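Local coordinates for protein acyl-CoA dehydrogenase (Mycobacterium thermoresistibile, PDB 3PFD) that catalyses, as an FAD-dependent enzyme of fatty acid metabolism, the oxidation of saturated acyl-CoA thioesters to their 2,3-dehydroacyl-CoA products, at residues V103-T108 and M133-A137; E118-Q122 and D235-G239; L99-V103 and I170-G174. All coordinates share one frame; numbering follows the deposited sequence.

All three contacts join the helical N-terminal part of the chain to the beta-rich middle part. Interactions 1 and 3 share helix 95-114 and Val-103; their centres lie about 6 Å apart, they touch through Ser-135 and Thr-171, and both reach the flavin. Interaction 2 lies farther out, its centre about 15 Å from that of interaction 1 and about 21 Å from that of interaction 3, on the following helix, 117-129. Interactions 1 and 2 both reach the same mixed sheet, at its outermost strands 134-137 and 237-238. Along the chain the order is 99-103, 103-108, 118-122, 133-137, 170-174, 235-239, so successive helices are tied to beta segments from both sheets, close to the cofactor and away from it.

Interaction 1: residues V103-T108 and M133-A137. With FDA (dihydroflavine-adenine dinucleotide), chain B.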
loop_
_atom_site.group_PDB
_atom_site.type_symbol
_atom_site.label_atom_id
_atom_site.label_comp_id
_atom_site.label_asym_id
_atom_site.label_seq_id
_atom_site.Cartn_x
_atom_site.Cartn_y
_atom_site.Cartn_z
ATOM N N VAL C 103 -1.187 -30.240 -7.184
ATOM C CA VAL C 103 -1.588 -30.657 -8.552
ATOM C C VAL C 103 -2.207 -32.044 -8.609
ATOM O O VAL C 103 -3.077 -32.302 -9.468
ATOM C CB VAL C 103 -0.500 -30.349 -9.627
ATOM C CG1 VAL C 103 -0.932 -30.806 -11.041
ATOM C CG2 VAL C 103 -0.241 -28.843 -9.626
ATOM N N ASN C 104 -1.825 -32.926 -7.674
ATOM C CA ASN C 104 -2.571 -34.164 -7.531
ATOM C C ASN C 104 -4.071 -33.861 -7.338
ATOM O O ASN C 104 -4.928 -34.542 -7.910
ATOM C CB ASN C 104 -2.005 -35.074 -6.421
ATOM C CG ASN C 104 -0.775 -35.870 -6.886
ATOM O OD1 ASN C 104 -0.463 -35.917 -8.084
ATOM N ND2 ASN C 104 -0.075 -36.492 -5.945
ATOM N N LYS C 105 -4.374 -32.805 -6.575
ATOM C CA LYS C 105 -5.737 -32.385 -6.366
ATOM C C LYS C 105 -6.309 -31.703 -7.623
ATOM O O LYS C 105 -7.371 -32.075 -8.084
ATOM C CB LYS C 105 -5.870 -31.492 -5.111
ATOM C CG LYS C 105 -7.276 -31.575 -4.530
ATOM C CD LYS C 105 -7.727 -30.390 -3.713
ATOM C CE LYS C 105 -9.245 -30.546 -3.516
ATOM N NZ LYS C 105 -9.740 -29.766 -2.386
ATOM N N LEU C 106 -5.605 -30.716 -8.174
ATOM C CA LEU C 106 -6.018 -30.057 -9.425
ATOM C C LEU C 106 -6.365 -31.054 -10.549
ATOM O O LEU C 106 -7.408 -30.908 -11.193
ATOM C CB LEU C 106 -4.934 -29.074 -9.914
ATOM C CG LEU C 106 -5.325 -28.074 -11.020
ATOM C CD1 LEU C 106 -6.492 -27.180 -10.568
ATOM C CD2 LEU C 106 -4.137 -27.210 -11.475
ATOM N N GLY C 107 -5.501 -32.057 -10.771
ATOM C CA GLY C 107 -5.671 -33.042 -11.873
ATOM C C GLY C 107 -6.698 -34.143 -11.627
ATOM O O GLY C 107 -6.920 -35.013 -12.500
ATOM N N THR C 108 -7.319 -34.134 -10.445
ATOM C CA THR C 108 -8.327 -35.167 -10.128
ATOM C C THR C 108 -9.687 -34.631 -9.716
ATOM O O THR C 108 -10.652 -35.391 -9.680
ATOM C CB THR C 108 -7.864 -36.213 -9.078
ATOM O OG1 THR C 108 -7.427 -35.559 -7.875
ATOM C CG2 THR C 108 -6.787 -37.092 -9.646
ATOM N N MET C 133 0.974 -39.737 -10.229
ATOM C CA MET C 133 0.618 -38.327 -10.130
ATOM C C MET C 133 -0.361 -37.972 -11.243
ATOM O O MET C 133 -0.382 -38.614 -12.294
ATOM C CB MET C 133 1.856 -37.421 -10.198
ATOM C CG MET C 133 3.007 -37.844 -9.292
ATOM S SD MET C 133 4.388 -36.680 -9.343
ATOM C CE MET C 133 3.901 -35.566 -10.671
ATOM N N ALA C 134 -1.173 -36.954 -10.998
ATOM C CA ALA C 134 -2.112 -36.439 -11.995
ATOM C C ALA C 134 -1.768 -34.975 -12.331
ATOM O O ALA C 134 -1.332 -34.247 -11.462
ATOM C CB ALA C 134 -3.546 -36.535 -11.481
ATOM N N SER C 135 -1.969 -34.580 -13.589
ATOM C CA SER C 135 -1.873 -33.182 -14.020
ATOM C C SER C 135 -3.219 -32.671 -14.569
ATOM O O SER C 135 -4.134 -33.454 -14.866
ATOM C CB SER C 135 -0.772 -33.026 -15.080
ATOM O OG SER C 135 0.512 -33.314 -14.523
ATOM N N TYR C 136 -3.308 -31.359 -14.723
ATOM C CA TYR C 136 -4.503 -30.674 -15.199
ATOM C C TYR C 136 -4.115 -29.894 -16.452
ATOM O O TYR C 136 -3.337 -28.956 -16.382
ATOM C CB TYR C 136 -4.999 -29.734 -14.092
ATOM C CG TYR C 136 -6.254 -28.935 -14.395
ATOM C CD1 TYR C 136 -7.508 -29.549 -14.427
ATOM C CD2 TYR C 136 -6.195 -27.554 -14.584
ATOM C CE1 TYR C 136 -8.669 -28.809 -14.673
ATOM C CE2 TYR C 136 -7.352 -26.806 -14.838
ATOM C CZ TYR C 136 -8.579 -27.447 -14.880
ATOM O OH TYR C 136 -9.722 -26.713 -15.131
ATOM N N ALA C 137 -4.657 -30.295 -17.597
ATOM C CA ALA C 137 -4.272 -29.718 -18.876
ATOM C C ALA C 137 -5.398 -28.886 -19.514
ATOM O O ALA C 137 -6.269 -29.412 -20.236
ATOM C CB ALA C 137 -3.787 -30.834 -19.812
HETATM P PA FDA B . -3.050 -13.760 -20.064
HETATM O O1A FDA B . -4.443 -14.312 -19.936
HETATM O O2A FDA B . -2.501 -13.356 -21.409
HETATM O O5B FDA B . -2.956 -12.497 -19.067
HETATM C C5B FDA B . -2.043 -11.412 -19.264
HETATM C C4B FDA B . -2.410 -10.272 -18.303
HETATM O O4B FDA B . -3.685 -9.720 -18.646
HETATM C C3B FDA B . -2.539 -10.761 -16.859
HETATM O O3B FDA B . -2.112 -9.695 -15.998
HETATM C C2B FDA B . -4.035 -10.966 -16.690
HETATM O O2B FDA B . -4.465 -10.845 -15.331
HETATM C C1B FDA B . -4.579 -9.843 -17.545
HETATM N N9A FDA B . -5.974 -10.076 -17.973
HETATM C C8A FDA B . -6.400 -11.003 -18.849
HETATM N N7A FDA B . -7.745 -10.897 -18.992
HETATM C C5A FDA B . -8.169 -9.890 -18.190
HETATM C C6A FDA B . -9.432 -9.339 -17.919
HETATM N N6A FDA B . -10.552 -9.842 -18.526
HETATM N N1A FDA B . -9.522 -8.302 -17.044
HETATM C C2A FDA B . -8.405 -7.830 -16.446
HETATM N N3A FDA B . -7.172 -8.331 -16.685
HETATM C C4A FDA B . -7.034 -9.371 -17.548
HETATM N N1 FDA B . -2.467 -24.112 -16.818
HETATM C C2 FDA B . -2.872 -25.413 -16.945
HETATM O O2 FDA B . -3.765 -25.745 -17.771
HETATM N N3 FDA B . -2.305 -26.371 -16.181
HETATM C C4 FDA B . -1.342 -26.062 -15.284
HETATM O O4 FDA B . -0.855 -26.996 -14.624
HETATM C C4X FDA B . -0.918 -24.729 -15.111
HETATM N N5 FDA B . 0.119 -24.414 -14.309
HETATM C C5X FDA B . 0.859 -23.316 -14.544
HETATM C C6 FDA B . 2.185 -23.225 -14.097
HETATM C C7 FDA B . 2.963 -22.100 -14.425
HETATM C C7M FDA B . 4.392 -21.994 -13.937
HETATM C C8 FDA B . 2.414 -21.057 -15.157
HETATM C C8M FDA B . 3.222 -19.821 -15.514
HETATM C C9 FDA B . 1.103 -21.143 -15.587
HETATM C C9A FDA B . 0.329 -22.271 -15.297
HETATM N N10 FDA B . -0.911 -22.459 -15.945
HETATM C C10 FDA B . -1.503 -23.751 -15.907
HETATM C "C1'" FDA B . -1.441 -21.423 -16.834
HETATM C "C2'" FDA B . -2.052 -20.253 -16.053
HETATM O "O2'" FDA B . -3.314 -20.581 -15.428
HETATM C "C3'" FDA B . -2.147 -19.071 -16.994
HETATM O "O3'" FDA B . -0.818 -18.510 -17.141
HETATM C "C4'" FDA B . -3.122 -17.993 -16.484
HETATM O "O4'" FDA B . -4.470 -18.458 -16.579
HETATM C "C5'" FDA B . -3.004 -16.693 -17.268
HETATM O "O5'" FDA B . -3.007 -16.978 -18.673
HETATM P P FDA B . -1.850 -16.344 -19.595
HETATM O O1P FDA B . -0.522 -16.761 -19.014
HETATM O O2P FDA B . -2.166 -16.650 -21.040
HETATM O O3P FDA B . -1.983 -14.761 -19.325
HETATM O O HOH W 1 0.688 -33.742 -9.754
#
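Leu-106 lies across the ring of Tyr-136 at about a right angle, and this is the tightly packed end of the contact between helix 95-114 and strand 134-137. Its CD1 sits over one face of the ring, offset toward the rim and 4.3 Å from the centroid, a CH-pi contact. The branch point follows close behind, with Leu-106 CG 3.5 Å from Tyr-136 CB. With CG anti to the backbone N (chi1 -179°), the tyrosine carries its ring up beside the helix to meet the leucine. Next to it the backbones come together at Gly-107, whose CA is 3.4 Å from Ser-135 O, and the methyls of Ala-134 and Thr-108 fill in beyond.

The other end is looser and polar, though still buried: here a water takes part. Ala-134 N donates to Asn-104 OD1 over 3.2 Å in a fairly straight bond, the donor tilted 30° from the carbonyl plane. A water gives one hydrogen bond to the same OD1 and another, of 2.7 Å, to Ala-134 O. Asn-104 ND2 turns to Ser-65 O, so both ends of the amide are engaged and its flip is settled. Ala-134 O also faces Val-103 O, but two acceptors cannot bond; the water serves the first and Gly-107 N the second.

This is where the helical N-terminal domain of an acyl-CoA dehydrogenase rests on the beta domain. On the flavin side of the strand, Tyr-136 O accepts a hydrogen bond from FDA N3 at 2.8 Å and nearly straight, 173°. The residue whose ring Leu-106 covers thus gives its own carbonyl to the imide N-H of the reduced flavin, probably helping to position the isoalloxazine.

Interaction 2: residues E118-Q122 and D235-G239; sequences ELKKQ and DRIIG
At the outer end of the mixed sheet in the middle domain, helix 117-129 rests against the short 3-10 segment 235-236 that leads into edge strand 237-238, with Leu-119 as the apolar centre. Its CG stands anti to the backbone N (chi1 -180°), which sends both methyls over the backbone opposite. CD2 touches a run of carbonyls, 3.3 Å from Asp-235 O and 3.4 Å from Arg-236 O, with Ile-237 O just as near, and it also meets the side chain of Ile-238 at CG1, 4.1 Å away.

Strand 237-238 is only weakly bonded. It pairs with strand 194-200, whose Met-198 also touches Leu-119, while Leu-111 of helix 95-114 packs on the same leucine from within the helical domain. Arg-236 starts away from the helix, and its guanidinium forms a salt bridge with Asp-203 and a hydrogen bond to Met-198 O.

On the solvent side the contact turns polar. Asp-235 CG takes the crowded position between its own N and carbonyl carbon (chi1 71°), which brings OD2 to the helix. There Gln-122 NE2 gives it a weak hydrogen bond of 3.3 Å. The same NE2 donates back to Glu-118 O at 3.1 Å, approaching from above that carbonyl's plane, so the amide spans helix and 3-10 segment. Glu-118 is a less comfortable neighbour: its OE2 lies 2.8 Å from Asp-235 OD2, the two carboxylate planes 71° apart. Two like charges so close would probably repel and may raise the pKa of one of them.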
loop_
_atom_site.group_PDB
_atom_site.type_symbol
_atom_site.label_atom_id
_atom_site.label_comp_id
_atom_site.label_asym_id
_atom_site.label_seq_id
_atom_site.Cartn_x
_atom_site.Cartn_y
_atom_site.Cartn_z
ATOM N N GLU C 118 -17.294 -45.822 -12.955
ATOM C CA GLU C 118 -16.492 -46.612 -13.886
ATOM C C GLU C 118 -15.126 -45.969 -14.222
ATOM O O GLU C 118 -14.121 -46.663 -14.359
ATOM C CB GLU C 118 -17.314 -46.862 -15.151
ATOM C CG GLU C 118 -16.823 -47.990 -16.020
ATOM C CD GLU C 118 -15.915 -47.534 -17.161
ATOM O OE1 GLU C 118 -15.432 -46.373 -17.157
ATOM O OE2 GLU C 118 -15.686 -48.352 -18.078
ATOM N N LEU C 119 -15.094 -44.650 -14.369
ATOM C CA LEU C 119 -13.854 -43.972 -14.729
ATOM C C LEU C 119 -13.039 -43.684 -13.479
ATOM O O LEU C 119 -11.831 -43.864 -13.471
ATOM C CB LEU C 119 -14.122 -42.705 -15.561
ATOM C CG LEU C 119 -12.955 -41.828 -16.065
ATOM C CD1 LEU C 119 -11.908 -42.591 -16.878
ATOM C CD2 LEU C 119 -13.506 -40.702 -16.881
ATOM N N LYS C 120 -13.721 -43.270 -12.416
ATOM C CA LYS C 120 -13.071 -42.985 -11.143
ATOM C C LYS C 120 -12.247 -44.161 -10.630
ATOM O O LYS C 120 -11.101 -43.989 -10.204
ATOM C CB LYS C 120 -14.086 -42.533 -10.103
ATOM C CG LYS C 120 -14.554 -41.099 -10.289
ATOM C CD LYS C 120 -15.348 -40.608 -9.091
ATOM C CE LYS C 120 -16.785 -41.090 -9.151
ATOM N NZ LYS C 120 -17.461 -40.869 -7.856
ATOM N N LYS C 121 -12.827 -45.357 -10.708
ATOM C CA LYS C 121 -12.169 -46.573 -10.254
ATOM C C LYS C 121 -10.855 -46.849 -11.011
ATOM O O LYS C 121 -9.925 -47.366 -10.438
ATOM C CB LYS C 121 -13.145 -47.770 -10.299
ATOM N N GLN C 122 -10.790 -46.477 -12.288
ATOM C CA GLN C 122 -9.586 -46.614 -13.111
ATOM C C GLN C 122 -8.430 -45.705 -12.678
ATOM O O GLN C 122 -7.265 -46.107 -12.728
ATOM C CB GLN C 122 -9.913 -46.288 -14.560
ATOM C CG GLN C 122 -10.002 -47.475 -15.475
ATOM C CD GLN C 122 -10.756 -47.153 -16.741
ATOM O OE1 GLN C 122 -10.164 -47.027 -17.808
ATOM N NE2 GLN C 122 -12.074 -47.002 -16.628
ATOM N N ASP C 235 -15.165 -44.225 -22.612
ATOM C CA ASP C 235 -15.370 -44.043 -21.165
ATOM C C ASP C 235 -14.431 -43.015 -20.495
ATOM O O ASP C 235 -14.553 -42.763 -19.291
ATOM C CB ASP C 235 -15.330 -45.386 -20.414
ATOM C CG ASP C 235 -13.928 -46.001 -20.349
ATOM O OD1 ASP C 235 -13.033 -45.602 -21.136
ATOM O OD2 ASP C 235 -13.723 -46.905 -19.504
ATOM N N ARG C 236 -13.517 -42.427 -21.267
ATOM C CA ARG C 236 -12.549 -41.463 -20.730
ATOM C C ARG C 236 -13.136 -40.089 -20.485
ATOM O O ARG C 236 -12.527 -39.284 -19.779
ATOM C CB ARG C 236 -11.312 -41.313 -21.636
ATOM C CG ARG C 236 -10.453 -42.573 -21.790
ATOM C CD ARG C 236 -9.768 -42.982 -20.500
ATOM N NE ARG C 236 -8.767 -44.018 -20.773
ATOM C CZ ARG C 236 -7.560 -43.787 -21.285
ATOM N NH1 ARG C 236 -7.166 -42.548 -21.577
ATOM N NH2 ARG C 236 -6.739 -44.804 -21.494
ATOM N N ILE C 237 -14.292 -39.811 -21.085
ATOM C CA ILE C 237 -14.948 -38.513 -20.911
ATOM C C ILE C 237 -15.456 -38.374 -19.483
ATOM O O ILE C 237 -15.944 -39.339 -18.896
ATOM C CB ILE C 237 -16.063 -38.256 -21.988
ATOM C CG1 ILE C 237 -16.537 -36.795 -21.963
ATOM C CG2 ILE C 237 -17.243 -39.254 -21.870
ATOM C CD1 ILE C 237 -17.233 -36.354 -23.248
ATOM N N ILE C 238 -15.287 -37.182 -18.915
ATOM C CA ILE C 238 -15.776 -36.874 -17.584
ATOM C C ILE C 238 -17.118 -36.164 -17.741
ATOM O O ILE C 238 -17.191 -35.063 -18.317
ATOM C CB ILE C 238 -14.781 -35.972 -16.817
ATOM C CG1 ILE C 238 -13.368 -36.575 -16.866
ATOM C CG2 ILE C 238 -15.259 -35.737 -15.386
ATOM C CD1 ILE C 238 -12.262 -35.573 -16.615
ATOM N N GLY C 239 -18.176 -36.809 -17.240
ATOM C CA GLY C 239 -19.542 -36.293 -17.378
ATOM C C GLY C 239 -19.957 -36.165 -18.832
ATOM O O GLY C 239 -19.376 -36.803 -19.709
#

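Interaction 3: residues L99-V103 and I170-G174; sequences LIPAV and ITNGG. With FDA (dihydroflavine-adenine dinucleotide), chain B.
The flat carboxamide of Asn-172 points its ND2 at helix 95-114, with Val-103 CB to one side of the amide plane and Ile-100 CA to the other. ND2 gives Leu-99 O a weak hydrogen bond, 3.3 Å long and bent to 130°. On the side of Val-103 the methyl of Thr-171 also lies over the amide. The second flat group is the flavin, which meets the same threonine through O4 and N5. Thr-171 N donates to FDA O4 over 3.0 Å from well above the ring plane, at a nearly straight 169°. FDA N5 in turn donates to Thr-171 OG1 over 3.1 Å, with the hydroxyl oxygen lying much nearer the plane. Ile-170 CD1 comes in on the same side of the ring plane as Thr-171 N, 3.5 Å from FDA N3.

Ile-170 to Gly-173 form a type II beta turn at the end of strand 160-171, in the Ile-Thr-Asn-Gly sequence familiar from acyl-CoA dehydrogenases. Asn-172 takes the third position with its backbone in the left-handed region (phi 67°), as a type II turn requires; the threonine before it faces the flavin and the asparagine faces the helix. Ser-135 OG, on strand 134-137, hydrogen-bonds Thr-171 O.

Thr-171 divides its two branches: CG2 is anti to the backbone N and reaches the helix, while OG1, beside that N, stays with the flavin. CG2 meets Val-103 CG2 at 3.5 Å, and Leu-99 CB stands farther off at 4.3 Å. The helix is kinked here: neither Ile-100 N nor Pro-101 N, the latter without a hydrogen, bonds to the turn before. Leu-99 O still accepts a bond from Val-103 N at 2.8 Å, a far firmer one than it receives from Asn-172.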
loop_
_atom_site.group_PDB
_atom_site.type_symbol
_atom_site.label_atom_id
_atom_site.label_comp_id
_atom_site.label_asym_id
_atom_site.label_seq_id
_atom_site.Cartn_x
_atom_site.Cartn_y
_atom_site.Cartn_z
ATOM N N LEU C 99 3.628 -28.636 -5.026
ATOM C CA LEU C 99 2.797 -28.831 -6.212
ATOM C C LEU C 99 2.481 -30.313 -6.489
ATOM O O LEU C 99 1.622 -30.619 -7.321
ATOM C CB LEU C 99 3.445 -28.147 -7.426
ATOM C CG LEU C 99 3.354 -26.608 -7.432
ATOM C CD1 LEU C 99 4.333 -25.997 -8.433
ATOM C CD2 LEU C 99 1.940 -26.173 -7.772
ATOM N N ILE C 100 3.162 -31.226 -5.803
ATOM C CA ILE C 100 2.814 -32.662 -5.902
ATOM C C ILE C 100 1.415 -32.867 -5.304
ATOM O O ILE C 100 0.471 -33.260 -6.035
ATOM C CB ILE C 100 3.889 -33.566 -5.217
ATOM C CG1 ILE C 100 5.247 -33.424 -5.923
ATOM C CG2 ILE C 100 3.426 -35.042 -5.125
ATOM C CD1 ILE C 100 6.425 -33.848 -5.034
ATOM N N PRO C 101 1.237 -32.555 -3.998
ATOM C CA PRO C 101 -0.150 -32.679 -3.528
ATOM C C PRO C 101 -1.116 -31.662 -4.137
ATOM O O PRO C 101 -2.285 -31.991 -4.317
ATOM C CB PRO C 101 -0.034 -32.486 -2.010
ATOM C CG PRO C 101 1.239 -31.637 -1.827
ATOM C CD PRO C 101 2.166 -32.211 -2.904
ATOM N N ALA C 102 -0.653 -30.449 -4.461
ATOM C CA ALA C 102 -1.572 -29.393 -4.946
ATOM C C ALA C 102 -2.085 -29.738 -6.333
ATOM O O ALA C 102 -3.272 -29.538 -6.627
ATOM C CB ALA C 102 -0.902 -28.013 -4.959
ATOM N N VAL C 103 -1.187 -30.240 -7.184
ATOM C CA VAL C 103 -1.588 -30.657 -8.552
ATOM C C VAL C 103 -2.207 -32.044 -8.609
ATOM O O VAL C 103 -3.077 -32.302 -9.468
ATOM C CB VAL C 103 -0.500 -30.349 -9.627
ATOM C CG1 VAL C 103 -0.932 -30.806 -11.041
ATOM C CG2 VAL C 103 -0.241 -28.843 -9.626
ATOM N N ILE C 170 1.819 -26.862 -18.404
ATOM C CA ILE C 170 1.286 -28.001 -17.647
ATOM C C ILE C 170 2.246 -28.429 -16.543
ATOM O O ILE C 170 3.310 -29.006 -16.792
ATOM C CB ILE C 170 0.882 -29.203 -18.568
ATOM C CG1 ILE C 170 -0.104 -28.764 -19.667
ATOM C CG2 ILE C 170 0.345 -30.400 -17.731
ATOM C CD1 ILE C 170 -1.291 -27.830 -19.188
ATOM N N THR C 171 1.852 -28.133 -15.311
ATOM C CA THR C 171 2.647 -28.442 -14.124
ATOM C C THR C 171 2.742 -29.962 -13.991
ATOM O O THR C 171 1.735 -30.656 -14.137
ATOM C CB THR C 171 1.961 -27.865 -12.885
ATOM O OG1 THR C 171 1.978 -26.449 -12.970
ATOM C CG2 THR C 171 2.643 -28.284 -11.606
ATOM N N ASN C 172 3.951 -30.447 -13.696
ATOM C CA ASN C 172 4.263 -31.890 -13.543
ATOM C C ASN C 172 4.147 -32.705 -14.835
ATOM O O ASN C 172 4.217 -33.940 -14.808
ATOM C CB ASN C 172 3.547 -32.542 -12.335
ATOM C CG ASN C 172 3.959 -31.896 -10.964
ATOM O OD1 ASN C 172 5.077 -31.364 -10.804
ATOM N ND2 ASN C 172 3.031 -31.923 -9.990
ATOM N N GLY C 173 3.998 -31.998 -15.960
ATOM C CA GLY C 173 4.084 -32.611 -17.289
ATOM C C GLY C 173 5.325 -33.487 -17.361
ATOM O O GLY C 173 6.401 -33.094 -16.897
ATOM N N GLY C 174 5.173 -34.700 -17.876
ATOM C CA GLY C 174 6.309 -35.633 -18.005
ATOM C C GLY C 174 6.574 -36.485 -16.767
ATOM O O GLY C 174 7.327 -37.465 -16.827
HETATM P PA FDA B . -3.050 -13.760 -20.064
HETATM O O1A FDA B . -4.443 -14.312 -19.936
HETATM O O2A FDA B . -2.501 -13.356 -21.409
HETATM O O5B FDA B . -2.956 -12.497 -19.067
HETATM C C5B FDA B . -2.043 -11.412 -19.264
HETATM C C4B FDA B . -2.410 -10.272 -18.303
HETATM O O4B FDA B . -3.685 -9.720 -18.646
HETATM C C3B FDA B . -2.539 -10.761 -16.859
HETATM O O3B FDA B . -2.112 -9.695 -15.998
HETATM C C2B FDA B . -4.035 -10.966 -16.690
HETATM O O2B FDA B . -4.465 -10.845 -15.331
HETATM C C1B FDA B . -4.579 -9.843 -17.545
HETATM N N9A FDA B . -5.974 -10.076 -17.973
HETATM C C8A FDA B . -6.400 -11.003 -18.849
HETATM N N7A FDA B . -7.745 -10.897 -18.992
HETATM C C5A FDA B . -8.169 -9.890 -18.190
HETATM C C6A FDA B . -9.432 -9.339 -17.919
HETATM N N6A FDA B . -10.552 -9.842 -18.526
HETATM N N1A FDA B . -9.522 -8.302 -17.044
HETATM C C2A FDA B . -8.405 -7.830 -16.446
HETATM N N3A FDA B . -7.172 -8.331 -16.685
HETATM C C4A FDA B . -7.034 -9.371 -17.548
HETATM N N1 FDA B . -2.467 -24.112 -16.818
HETATM C C2 FDA B . -2.872 -25.413 -16.945
HETATM O O2 FDA B . -3.765 -25.745 -17.771
HETATM N N3 FDA B . -2.305 -26.371 -16.181
HETATM C C4 FDA B . -1.342 -26.062 -15.284
HETATM O O4 FDA B . -0.855 -26.996 -14.624
HETATM C C4X FDA B . -0.918 -24.729 -15.111
HETATM N N5 FDA B . 0.119 -24.414 -14.309
HETATM C C5X FDA B . 0.859 -23.316 -14.544
HETATM C C6 FDA B . 2.185 -23.225 -14.097
HETATM C C7 FDA B . 2.963 -22.100 -14.425
HETATM C C7M FDA B . 4.392 -21.994 -13.937
HETATM C C8 FDA B . 2.414 -21.057 -15.157
HETATM C C8M FDA B . 3.222 -19.821 -15.514
HETATM C C9 FDA B . 1.103 -21.143 -15.587
HETATM C C9A FDA B . 0.329 -22.271 -15.297
HETATM N N10 FDA B . -0.911 -22.459 -15.945
HETATM C C10 FDA B . -1.503 -23.751 -15.907
HETATM C "C1'" FDA B . -1.441 -21.423 -16.834
HETATM C "C2'" FDA B . -2.052 -20.253 -16.053
HETATM O "O2'" FDA B . -3.314 -20.581 -15.428
HETATM C "C3'" FDA B . -2.147 -19.071 -16.994
HETATM O "O3'" FDA B . -0.818 -18.510 -17.141
HETATM C "C4'" FDA B . -3.122 -17.993 -16.484
HETATM O "O4'" FDA B . -4.470 -18.458 -16.579
HETATM C "C5'" FDA B . -3.004 -16.693 -17.268
HETATM O "O5'" FDA B . -3.007 -16.978 -18.673
HETATM P P FDA B . -1.850 -16.344 -19.595
HETATM O O1P FDA B . -0.522 -16.761 -19.014
HETATM O O2P FDA B . -2.166 -16.650 -21.040
HETATM O O3P FDA B . -1.983 -14.761 -19.325
#